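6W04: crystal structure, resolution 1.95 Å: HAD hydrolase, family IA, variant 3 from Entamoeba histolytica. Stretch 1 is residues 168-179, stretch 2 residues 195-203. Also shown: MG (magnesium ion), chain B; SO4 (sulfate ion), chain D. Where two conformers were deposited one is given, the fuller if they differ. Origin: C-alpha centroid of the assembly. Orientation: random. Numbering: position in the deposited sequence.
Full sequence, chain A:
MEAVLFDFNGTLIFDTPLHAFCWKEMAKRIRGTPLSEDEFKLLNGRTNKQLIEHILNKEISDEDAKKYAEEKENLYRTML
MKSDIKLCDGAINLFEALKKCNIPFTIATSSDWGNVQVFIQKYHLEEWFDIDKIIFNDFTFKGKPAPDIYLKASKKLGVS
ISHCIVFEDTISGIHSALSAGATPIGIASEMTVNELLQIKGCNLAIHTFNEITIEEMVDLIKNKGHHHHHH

Stretch 1, residues 168-179: EDTISGIHSALS
Stretch 2 (195-203) ELLQIKGCN

Packing of residues 168-179 against residues 195-203 in a HAD hydrolase from Entamoeba histolytica. The first stretch leaves an extended Glu 168 (phi/psi -146/156), passes through Asp 169 and Thr 170, and runs as a helix from Ile 171 through Ser 179 and beyond. Thr 170 (chi1 p) caps it, OG1 accepting from Gly 173 N at 3.0 Å; the first backbone bond of the helix, Ile 174 N to Thr 170 O, is 2.9 Å. The second stretch enters in a helix that began earlier in the chain; further on, a type II beta turn runs from Ile 199 to Cys 202, closed by Cys 202 N to Ile 199 O at 3.1 Å. From Glu 195 to Gly 201 it runs in roughly the same direction as the first helix, before turning back at Cys 202. CA atoms lie 8.0 Å apart for Ile 171 and Ile 199, 7.6 Å for Ile 174 and Cys 202, and 7.0 Å for Leu 178 and Gly 201, so the turn lies along one side of the helix. No hydrogen bond crosses the contact, which buries 340 Å² and rests largely on apolar packing.

Ile 199 (chi1 m, chi2 t) covers the most surface and points toward the helix. Its CG2 lies 4.0 Å from Ile 174 CG2 and 3.7 Å from His 175 NE2, meeting the imidazole obliquely; its CD1 reaches Ile 171 CG1 at 4.3 Å. Ile 171, Ile 174 and His 175 sit three to four residues apart or adjacent on the helix, allowing one branched side chain to touch all three. His 175 (chi1 m, chi2 -74°) starts sideways, but its ring end comes nearer.

Ile 174 (m, m) points toward the turn and is buried. Besides Ile 199, its CG2 meets Cys 202 CB at 4.5 Å; Cys 202 has chi1 t. Leu 196 (m, t) begins sideways but brings CD2 to 4.5 Å from Asp 169 O.

Leu 178 (m, t), one helical turn after Ile 174, packs on turn backbone: its CD1 is 3.3 Å from Lys 200 O and its CD2 3.4 Å from Gly 201 O. Gly 201 (phi/psi 97/-6) suits this site doubly: a CB there would jam against the preceding carbonyl and come within 2.9 Å of Leu 178 CD1. The all-trans Lys 200 side chain leads away.

Just before the helix, Asp 169 (chi1 p) points away from the second stretch and binds magnesium through OD2 at 2.1 Å, while Thr 170 OG1 donates to sulfate O2 at 2.8 Å.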

# COMPACT_ATOMS: atom_id res chain seq x y z
N GLU A 168 0.34 1.58 -7.27
CA GLU A 168 -0.20 2.23 -6.08
C GLU A 168 -1.71 2.30 -6.22
O GLU A 168 -2.24 2.28 -7.34
CB GLU A 168 0.39 3.63 -5.90
CG GLU A 168 1.54 3.70 -4.96
CD GLU A 168 1.08 3.63 -3.51
OE1 GLU A 168 -0.15 3.44 -3.27
OE2 GLU A 168 1.96 3.76 -2.62
N ASP A 169 -2.42 2.39 -5.08
CA ASP A 169 -3.88 2.38 -5.08
C ASP A 169 -4.52 3.62 -4.46
O ASP A 169 -5.76 3.72 -4.47
CB ASP A 169 -4.42 1.15 -4.34
CG ASP A 169 -4.15 1.19 -2.84
OD1 ASP A 169 -5.12 1.14 -2.05
OD2 ASP A 169 -2.96 1.25 -2.46
N THR A 170 -3.74 4.56 -3.93
CA THR A 170 -4.30 5.73 -3.27
C THR A 170 -3.73 7.01 -3.85
O THR A 170 -2.67 7.02 -4.48
CB THR A 170 -4.00 5.73 -1.76
OG1 THR A 170 -2.58 5.81 -1.58
CG2 THR A 170 -4.56 4.46 -1.10
N ILE A 171 -4.44 8.10 -3.56
CA ILE A 171 -4.00 9.43 -3.97
C ILE A 171 -2.63 9.75 -3.37
O ILE A 171 -1.70 10.13 -4.08
CB ILE A 171 -5.06 10.47 -3.56
CG1 ILE A 171 -6.35 10.20 -4.34
CG2 ILE A 171 -4.54 11.92 -3.74
CD1 ILE A 171 -7.55 10.99 -3.83
N SER A 172 -2.49 9.57 -2.05
CA SER A 172 -1.22 9.94 -1.41
C SER A 172 -0.08 9.07 -1.92
O SER A 172 1.05 9.54 -2.08
CB SER A 172 -1.34 9.85 0.11
OG SER A 172 -2.01 10.99 0.63
N GLY A 173 -0.36 7.79 -2.20
CA GLY A 173 0.70 6.92 -2.70
C GLY A 173 1.09 7.23 -4.13
O GLY A 173 2.27 7.14 -4.50
N ILE A 174 0.11 7.60 -4.97
CA ILE A 174 0.46 8.04 -6.32
C ILE A 174 1.34 9.29 -6.25
O ILE A 174 2.31 9.43 -7.00
CB ILE A 174 -0.82 8.30 -7.15
CG1 ILE A 174 -1.60 7.00 -7.41
CG2 ILE A 174 -0.47 9.06 -8.43
CD1 ILE A 174 -0.91 6.03 -8.29
N HIS A 175 1.03 10.19 -5.32
CA HIS A 175 1.81 11.42 -5.27
C HIS A 175 3.17 11.21 -4.63
O HIS A 175 4.11 11.95 -4.96
CB HIS A 175 1.02 12.52 -4.57
CG HIS A 175 -0.04 13.05 -5.45
ND1 HIS A 175 0.24 13.88 -6.52
CD2 HIS A 175 -1.36 12.75 -5.55
CE1 HIS A 175 -0.87 14.13 -7.18
NE2 HIS A 175 -1.85 13.46 -6.62
N SER A 176 3.30 10.23 -3.74
CA SER A 176 4.62 9.80 -3.28
C SER A 176 5.48 9.36 -4.46
O SER A 176 6.63 9.79 -4.59
CB SER A 176 4.48 8.68 -2.27
OG SER A 176 5.75 8.15 -1.93
N ALA A 177 4.93 8.51 -5.33
CA ALA A 177 5.68 8.04 -6.49
C ALA A 177 6.05 9.19 -7.42
O ALA A 177 7.19 9.28 -7.89
CB ALA A 177 4.87 6.98 -7.26
N LEU A 178 5.09 10.07 -7.70
CA LEU A 178 5.37 11.17 -8.62
C LEU A 178 6.42 12.11 -8.04
O LEU A 178 7.34 12.54 -8.75
CB LEU A 178 4.09 11.94 -8.94
CG LEU A 178 3.05 11.21 -9.80
CD1 LEU A 178 1.78 12.04 -9.84
CD2 LEU A 178 3.60 10.97 -11.21
N SER A 179 6.30 12.44 -6.75
CA SER A 179 7.25 13.35 -6.12
C SER A 179 8.65 12.75 -6.09
O SER A 179 9.64 13.49 -6.09
CB SER A 179 6.78 13.68 -4.70
OG SER A 179 7.71 14.50 -4.01
N GLU A 195 -11.13 7.14 -12.37
CA GLU A 195 -10.82 8.07 -11.29
C GLU A 195 -9.32 8.19 -11.10
O GLU A 195 -8.80 9.29 -10.90
CB GLU A 195 -11.52 7.63 -10.00
CG GLU A 195 -13.05 7.84 -10.03
CD GLU A 195 -13.75 7.20 -8.84
OE1 GLU A 195 -13.15 6.30 -8.20
OE2 GLU A 195 -14.89 7.60 -8.52
N LEU A 196 -8.59 7.07 -11.22
CA LEU A 196 -7.14 7.13 -11.12
C LEU A 196 -6.53 7.89 -12.28
O LEU A 196 -5.53 8.59 -12.10
CB LEU A 196 -6.56 5.72 -11.04
CG LEU A 196 -6.82 4.96 -9.72
CD1 LEU A 196 -6.85 3.43 -9.94
CD2 LEU A 196 -5.77 5.33 -8.66
N LEU A 197 -7.13 7.79 -13.48
CA LEU A 197 -6.61 8.51 -14.64
C LEU A 197 -6.81 10.01 -14.52
O LEU A 197 -6.08 10.77 -15.16
CB LEU A 197 -7.26 7.98 -15.94
CG LEU A 197 -6.89 6.54 -16.33
CD1 LEU A 197 -7.66 6.07 -17.57
CD2 LEU A 197 -5.39 6.38 -16.55
N GLN A 198 -7.79 10.45 -13.72
CA GLN A 198 -8.01 11.88 -13.57
C GLN A 198 -6.93 12.57 -12.74
O GLN A 198 -6.93 13.80 -12.66
CB GLN A 198 -9.39 12.13 -12.94
CG GLN A 198 -10.58 11.80 -13.85
CD GLN A 198 -11.14 13.02 -14.57
OE1 GLN A 198 -11.92 13.79 -14.00
NE2 GLN A 198 -10.75 13.20 -15.82
N ILE A 199 -6.00 11.81 -12.16
CA ILE A 199 -4.87 12.38 -11.40
C ILE A 199 -3.76 12.77 -12.36
O ILE A 199 -3.33 11.96 -13.19
CB ILE A 199 -4.35 11.37 -10.37
CG1 ILE A 199 -5.40 11.07 -9.30
CG2 ILE A 199 -3.07 11.88 -9.71
CD1 ILE A 199 -5.00 9.88 -8.44
N LYS A 200 -3.26 14.00 -12.23
CA LYS A 200 -2.21 14.49 -13.12
C LYS A 200 -0.92 13.69 -12.88
O LYS A 200 -0.40 13.65 -11.77
CB LYS A 200 -1.97 15.97 -12.89
CG LYS A 200 -1.02 16.63 -13.90
CD LYS A 200 -0.86 18.12 -13.62
CE LYS A 200 0.20 18.74 -14.52
NZ LYS A 200 0.48 20.16 -14.16
N GLY A 201 -0.40 13.07 -13.94
CA GLY A 201 0.79 12.24 -13.84
C GLY A 201 0.51 10.76 -13.71
O GLY A 201 1.47 9.96 -13.70
N CYS A 202 -0.76 10.35 -13.58
CA CYS A 202 -1.15 8.95 -13.64
C CYS A 202 -1.77 8.71 -15.01
O CYS A 202 -2.84 9.25 -15.31
CB CYS A 202 -2.13 8.58 -12.54
SG CYS A 202 -2.69 6.84 -12.63
N ASN A 203 -1.10 7.91 -15.84
CA ASN A 203 -1.52 7.77 -17.23
C ASN A 203 -1.87 6.34 -17.59
O ASN A 203 -2.14 6.06 -18.76
CB ASN A 203 -0.44 8.32 -18.15
CG ASN A 203 -0.21 9.78 -17.91
OD1 ASN A 203 -1.10 10.59 -18.12
ND2 ASN A 203 0.98 10.13 -17.44
MG MG B . -1.95 1.09 -0.64
S SO4 D . -1.56 6.05 2.11
O1 SO4 D . -3.01 6.21 2.23
O2 SO4 D . -1.25 5.35 0.86
O3 SO4 D . -1.05 5.29 3.24
O4 SO4 D . -0.93 7.36 2.14
O HOH W 1 -1.12 3.03 -0.93
O HOH W 2 -3.90 1.55 0.29